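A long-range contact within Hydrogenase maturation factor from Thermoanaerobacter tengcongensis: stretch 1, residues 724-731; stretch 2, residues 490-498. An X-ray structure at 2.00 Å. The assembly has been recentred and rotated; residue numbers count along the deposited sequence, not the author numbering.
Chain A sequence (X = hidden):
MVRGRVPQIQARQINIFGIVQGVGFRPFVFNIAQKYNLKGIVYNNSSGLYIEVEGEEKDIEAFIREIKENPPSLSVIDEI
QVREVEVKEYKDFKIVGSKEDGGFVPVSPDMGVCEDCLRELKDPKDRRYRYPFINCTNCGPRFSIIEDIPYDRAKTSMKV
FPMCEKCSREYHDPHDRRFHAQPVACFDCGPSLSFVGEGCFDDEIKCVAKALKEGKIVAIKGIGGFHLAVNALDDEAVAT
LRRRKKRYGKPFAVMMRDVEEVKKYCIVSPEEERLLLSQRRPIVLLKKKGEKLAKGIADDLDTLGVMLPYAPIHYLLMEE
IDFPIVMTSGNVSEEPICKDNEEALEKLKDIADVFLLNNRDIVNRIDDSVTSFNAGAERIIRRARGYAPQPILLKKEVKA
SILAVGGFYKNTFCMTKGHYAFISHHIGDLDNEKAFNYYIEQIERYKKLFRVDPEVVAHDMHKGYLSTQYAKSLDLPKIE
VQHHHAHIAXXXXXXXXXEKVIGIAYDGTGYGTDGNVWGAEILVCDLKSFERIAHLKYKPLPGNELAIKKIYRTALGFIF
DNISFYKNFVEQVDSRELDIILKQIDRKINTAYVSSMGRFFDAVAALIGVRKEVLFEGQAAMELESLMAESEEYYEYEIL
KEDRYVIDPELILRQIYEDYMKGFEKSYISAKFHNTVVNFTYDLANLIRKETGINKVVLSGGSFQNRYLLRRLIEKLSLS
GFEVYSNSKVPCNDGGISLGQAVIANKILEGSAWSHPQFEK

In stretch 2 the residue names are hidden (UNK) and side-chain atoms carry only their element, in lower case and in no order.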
ATOM      1  N   VAL A 724     -18.136   8.900 -10.910  1.00 33.37           N
ATOM      2  CA  VAL A 724     -17.472   7.617 -10.738  1.00 31.95           C
ATOM      3  C   VAL A 724     -16.318   7.731  -9.761  1.00 31.34           C
ATOM      4  O   VAL A 724     -15.546   8.694  -9.808  1.00 31.31           O
ATOM      5  CB  VAL A 724     -16.975   7.041 -12.091  1.00 32.15           C
ATOM      6  CG1 VAL A 724     -16.477   5.603 -11.905  1.00 30.61           C
ATOM      7  CG2 VAL A 724     -18.094   7.099 -13.133  1.00 32.37           C
ATOM      8  N   TYR A 725     -16.223   6.745  -8.873  1.00 30.12           N
ATOM      9  CA  TYR A 725     -15.198   6.703  -7.851  1.00 29.80           C
ATOM     10  C   TYR A 725     -14.473   5.364  -7.854  1.00 28.62           C
ATOM     11  O   TYR A 725     -15.082   4.309  -8.068  1.00 26.85           O
ATOM     12  CB  TYR A 725     -15.821   6.919  -6.475  1.00 30.59           C
ATOM     13  CG  TYR A 725     -16.656   8.175  -6.343  1.00 33.45           C
ATOM     14  CD1 TYR A 725     -16.120   9.337  -5.787  1.00 35.61           C
ATOM     15  CD2 TYR A 725     -17.993   8.195  -6.762  1.00 35.99           C
ATOM     16  CE1 TYR A 725     -16.899  10.505  -5.653  1.00 36.86           C
ATOM     17  CE2 TYR A 725     -18.775   9.340  -6.637  1.00 37.02           C
ATOM     18  CZ  TYR A 725     -18.223  10.490  -6.080  1.00 38.93           C
ATOM     19  OH  TYR A 725     -19.011  11.617  -5.964  1.00 40.45           O
ATOM     20  N   SER A 726     -13.165   5.407  -7.609  1.00 27.95           N
ATOM     21  CA  SER A 726     -12.438   4.187  -7.287  1.00 27.99           C
ATOM     22  C   SER A 726     -11.357   4.475  -6.257  1.00 26.93           C
ATOM     23  O   SER A 726     -11.094   5.631  -5.936  1.00 27.73           O
ATOM     24  CB  SER A 726     -11.850   3.514  -8.529  1.00 28.26           C
ATOM     25  OG  SER A 726     -11.511   2.161  -8.212  1.00 29.68           O
ATOM     26  N   ASN A 727     -10.764   3.414  -5.735  1.00 25.93           N
ATOM     27  CA  ASN A 727      -9.738   3.495  -4.713  1.00 25.41           C
ATOM     28  C   ASN A 727      -8.514   4.224  -5.198  1.00 25.38           C
ATOM     29  O   ASN A 727      -8.171   4.167  -6.389  1.00 25.03           O
ATOM     30  CB  ASN A 727      -9.328   2.097  -4.240  1.00 25.62           C
ATOM     31  CG  ASN A 727     -10.416   1.424  -3.403  1.00 26.15           C
ATOM     32  OD1 ASN A 727     -10.615   1.758  -2.224  1.00 31.11           O
ATOM     33  ND2 ASN A 727     -11.130   0.503  -4.010  1.00 23.68           N
ATOM     34  N   SER A 728      -7.858   4.913  -4.262  1.00 24.89           N
ATOM     35  CA  SER A 728      -6.670   5.696  -4.587  1.00 25.34           C
ATOM     36  C   SER A 728      -5.625   5.670  -3.453  1.00 25.19           C
ATOM     37  O   SER A 728      -4.465   5.375  -3.675  1.00 25.32           O
ATOM     38  CB  SER A 728      -7.078   7.136  -4.947  1.00 25.22           C
ATOM     39  OG  SER A 728      -5.936   7.911  -5.285  1.00 26.77           O
ATOM     40  N   LYS A 729      -6.070   5.966  -2.243  1.00 25.74           N
ATOM     41  CA  LYS A 729      -5.224   6.026  -1.044  1.00 26.35           C
ATOM     42  C   LYS A 729      -5.035   4.664  -0.409  1.00 25.18           C
ATOM     43  O   LYS A 729      -4.022   4.428   0.270  1.00 25.03           O
ATOM     44  CB  LYS A 729      -5.889   6.953  -0.014  1.00 27.09           C
ATOM     45  CG  LYS A 729      -5.870   8.416  -0.460  1.00 31.26           C
ATOM     46  CD  LYS A 729      -6.494   9.325   0.587  1.00 33.37           C
ATOM     47  CE  LYS A 729      -6.224  10.791   0.278  1.00 38.45           C
ATOM     48  NZ  LYS A 729      -6.685  11.192  -1.082  1.00 40.45           N
ATOM     49  N   VAL A 730      -6.020   3.778  -0.604  1.00 24.17           N
ATOM     50  CA  VAL A 730      -5.879   2.372  -0.186  1.00 23.69           C
ATOM     51  C   VAL A 730      -6.155   1.520  -1.431  1.00 22.72           C
ATOM     52  O   VAL A 730      -6.711   2.037  -2.392  1.00 23.71           O
ATOM     53  CB  VAL A 730      -6.791   1.981   1.034  1.00 23.58           C
ATOM     54  CG1 VAL A 730      -6.599   2.978   2.215  1.00 23.77           C
ATOM     55  CG2 VAL A 730      -8.278   1.864   0.642  1.00 23.50           C
ATOM     56  N   PRO A 731      -5.710   0.257  -1.444  1.00 21.76           N
ATOM     57  CA  PRO A 731      -5.877  -0.538  -2.665  1.00 21.59           C
ATOM     58  C   PRO A 731      -7.339  -0.967  -2.921  1.00 21.50           C
ATOM     59  O   PRO A 731      -8.144  -1.057  -1.981  1.00 20.40           O
ATOM     60  CB  PRO A 731      -5.003  -1.775  -2.402  1.00 21.56           C
ATOM     61  CG  PRO A 731      -3.981  -1.311  -1.351  1.00 22.38           C
ATOM     62  CD  PRO A 731      -4.836  -0.429  -0.469  1.00 21.79           C
ATOM     63  N   UNK A 490     -14.650   0.720   1.285  1.00 23.73           N
ATOM     64  CA  UNK A 490     -13.269   1.219   1.363  1.00 24.33           C
ATOM     65  C   UNK A 490     -13.078   2.424   0.448  1.00 24.99           C
ATOM     66  O   UNK A 490     -12.447   3.414   0.836  1.00 25.19           O
ATOM     67  o   UNK A 490     -12.107  -0.231  -0.289  1.00 25.09           O
ATOM     68  c   UNK A 490     -12.223   0.122   1.090  1.00 23.59           C
ATOM     69  N   UNK A 491     -13.637   2.342  -0.753  1.00 25.44           N
ATOM     70  CA  UNK A 491     -13.613   3.469  -1.683  1.00 27.01           C
ATOM     71  C   UNK A 491     -14.512   4.618  -1.198  1.00 28.18           C
ATOM     72  O   UNK A 491     -14.093   5.776  -1.211  1.00 29.38           O
ATOM     73  s   UNK A 491     -14.056   4.341  -4.281  1.00 29.84           S
ATOM     74  c   UNK A 491     -14.004   3.008  -3.086  1.00 27.58           C
ATOM     75  N   UNK A 492     -15.727   4.306  -0.739  1.00 27.94           N
ATOM     76  CA  UNK A 492     -16.611   5.338  -0.168  1.00 28.27           C
ATOM     77  C   UNK A 492     -15.927   6.125   0.956  1.00 28.44           C
ATOM     78  O   UNK A 492     -16.018   7.356   0.999  1.00 29.52           O
ATOM     79  s   UNK A 492     -20.231   3.234  -0.057  1.00 29.63           S
ATOM     80  c   UNK A 492     -21.166   4.644   0.560  1.00 28.89           C
ATOM     81  c   UNK A 492     -18.801   4.109  -0.730  1.00 27.22           C
ATOM     82  c   UNK A 492     -17.911   4.719   0.352  1.00 27.88           C
ATOM     83  N   UNK A 493     -15.264   5.407   1.863  1.00 27.70           N
ATOM     84  CA  UNK A 493     -14.494   6.010   2.954  1.00 28.13           C
ATOM     85  C   UNK A 493     -13.469   7.073   2.487  1.00 28.74           C
ATOM     86  O   UNK A 493     -13.369   8.137   3.090  1.00 29.38           O
ATOM     87  c   UNK A 493     -13.781   4.911   3.770  1.00 27.18           C
ATOM     88  N   UNK A 494     -12.703   6.766   1.434  1.00 28.94           N
ATOM     89  CA  UNK A 494     -11.685   7.689   0.875  1.00 29.97           C
ATOM     90  C   UNK A 494     -12.324   8.923   0.317  1.00 31.36           C
ATOM     91  O   UNK A 494     -11.723  10.006   0.327  1.00 31.72           O
ATOM     92  c   UNK A 494     -10.963   7.091  -0.336  1.00 30.19           C
ATOM     93  c   UNK A 494     -10.202   5.865  -0.142  1.00 30.78           C
ATOM     94  o   UNK A 494      -9.016   4.470  -1.641  1.00 28.96           O
ATOM     95  o   UNK A 494      -8.705   6.637  -1.859  1.00 29.22           O
ATOM     96  c   UNK A 494      -9.232   5.641  -1.294  1.00 30.81           C
ATOM     97  N   UNK A 495     -13.523   8.758  -0.231  1.00 32.08           N
ATOM     98  CA  UNK A 495     -14.190   9.865  -0.887  1.00 33.97           C
ATOM     99  C   UNK A 495     -15.289  10.493  -0.048  1.00 35.10           C
ATOM    100  O   UNK A 495     -16.065  11.289  -0.557  1.00 36.25           O
ATOM    101  n   UNK A 495     -12.836   9.878  -3.889  1.00 38.97           N
ATOM    102  c   UNK A 495     -13.618   8.986  -3.187  1.00 35.78           C
ATOM    103  n   UNK A 495     -12.124   7.918  -4.390  1.00 36.56           N
ATOM    104  c   UNK A 495     -14.710   9.429  -2.261  1.00 34.63           C
ATOM    105  c   UNK A 495     -13.154   7.752  -3.496  1.00 35.72           C
ATOM    106  c   UNK A 495     -11.947   9.209  -4.604  1.00 38.85           C
ATOM    107  N   UNK A 496     -15.342  10.144   1.237  1.00 35.23           N
ATOM    108  CA  UNK A 496     -16.354  10.684   2.159  1.00 36.67           C
ATOM    109  C   UNK A 496     -17.793  10.488   1.676  1.00 36.81           C
ATOM    110  O   UNK A 496     -18.646  11.360   1.840  1.00 37.41           O
ATOM    111  c   UNK A 496     -16.072  12.168   2.467  1.00 38.83           C
ATOM    112  o   UNK A 496     -13.902  13.183   2.259  1.00 45.23           O
ATOM    113  n   UNK A 496     -14.198  11.708   3.930  1.00 40.73           N
ATOM    114  c   UNK A 496     -14.628  12.403   2.886  1.00 40.52           C
ATOM    115  N   UNK A 497     -18.055   9.329   1.075  1.00 35.48           N
ATOM    116  CA  UNK A 497     -19.395   9.016   0.615  1.00 35.51           C
ATOM    117  C   UNK A 497     -20.144   8.277   1.709  1.00 35.43           C
ATOM    118  O   UNK A 497     -19.584   7.399   2.384  1.00 33.82           O
ATOM    119  c   UNK A 497     -19.246  10.140  -2.320  1.00 39.65           C
ATOM    120  c   UNK A 497     -19.379   8.199  -0.681  1.00 34.62           C
ATOM    121  c   UNK A 497     -18.637   8.798  -1.877  1.00 36.20           C
ATOM    122  c   UNK A 497     -18.595   7.805  -3.030  1.00 35.16           C
ATOM    123  N   UNK A 498     -21.414   8.646   1.866  1.00 36.65           N
ATOM    124  CA  UNK A 498     -22.265   8.138   2.934  1.00 37.61           C
ATOM    125  C   UNK A 498     -23.713   8.220   2.449  1.00 38.34           C
ATOM    126  O   UNK A 498     -24.534   8.987   2.988  1.00 39.09           O
ATOM    127  o   UNK A 498     -23.192   9.351   6.264  1.00 47.02           O
ATOM    128  c   UNK A 498     -22.931   8.516   5.373  1.00 42.19           C
ATOM    129  o   UNK A 498     -23.363   7.342   5.407  1.00 43.97           O
ATOM    130  c   UNK A 498     -22.055   8.973   4.209  1.00 39.32           C
TER
HETATM  131  O   HOH W   1     -10.620  -2.407  -1.146  1.00 19.27           O

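Position 490 lies in a helix that enters from earlier in the chain. Its side chain is one carbon followed by one oxygen, and water 1 links it to stretch 1; this is serine, Ser-490, and the water oxygen donates to both Ser-490 OG (2.8 Å) and Pro-731 O (2.9 Å).

Position 491 has one carbon and then a sulfur with nothing beyond it, and the sulfur packs against the backbone of Ser-726 and the side chain of Tyr-725. The residue is cysteine; Cys-491 SG is 3.3 Å from Ser-726 C and 3.8 Å from Tyr-725 CB.

At position 492 the unbranched chain runs through two carbons, a sulfur and a final carbon; its CA-to-CB bond points away from stretch 1 and it makes no contact there. This is Met-492. Position 493 carries a single carbon, also out of reach, and is Ala-493.

Position 494 has three side-chain carbons, the last bearing two oxygens, which face consecutive backbone NH groups of the loop. Two oxygens and no nitrogen make it a carboxylate, and three carbons make it glutamate, Glu-494; as an acceptor at both oxygens it suits those NH groups. Lys-729 N donates to Glu-494 OE1 (2.7 Å), while Ser-728 N (2.9 Å) and Val-730 N (3.2 Å) donate to Glu-494 OE2. A weak additional bond joins Ser-728 N to Glu-494 OE1 at 3.1 Å.

Position 495, the first to leave helical geometry, bears one carbon and a five-membered ring of three carbons and two nitrogens. Ser-726 O sits at the ring's edge, and one face receives the edge of the Tyr-725 ring, with centroids 5.3 Å apart and planes at 60°. The residue is histidine, and His-495 NE2 donates to Ser-726 O (2.9 Å).

Position 496 has two carbons, the second carrying one oxygen and one nitrogen, and does not touch stretch 1; it is Asn-496, exposed. Position 497 has four carbons forked at the second, and one terminal carbon lies over the face of the Tyr-725 ring, 3.7 Å from its centroid; it is Leu-497, and the carbon is CD1. At position 498 two carbons end in two oxygens, beyond reach of stretch 1: Asp-498.

The contact buries 513 Å² and joins two kinds of interaction. At one end, the Glu-494 carboxylate gathers three successive loop residues through their backbone NH groups. At the other, Tyr-725 packs with Cys-491, His-495 and Leu-497, and the bond from His-495 to Ser-726 O ties this packing to the backbone between them.

Stretch 2, residues 490-498: SCMAEHNLD
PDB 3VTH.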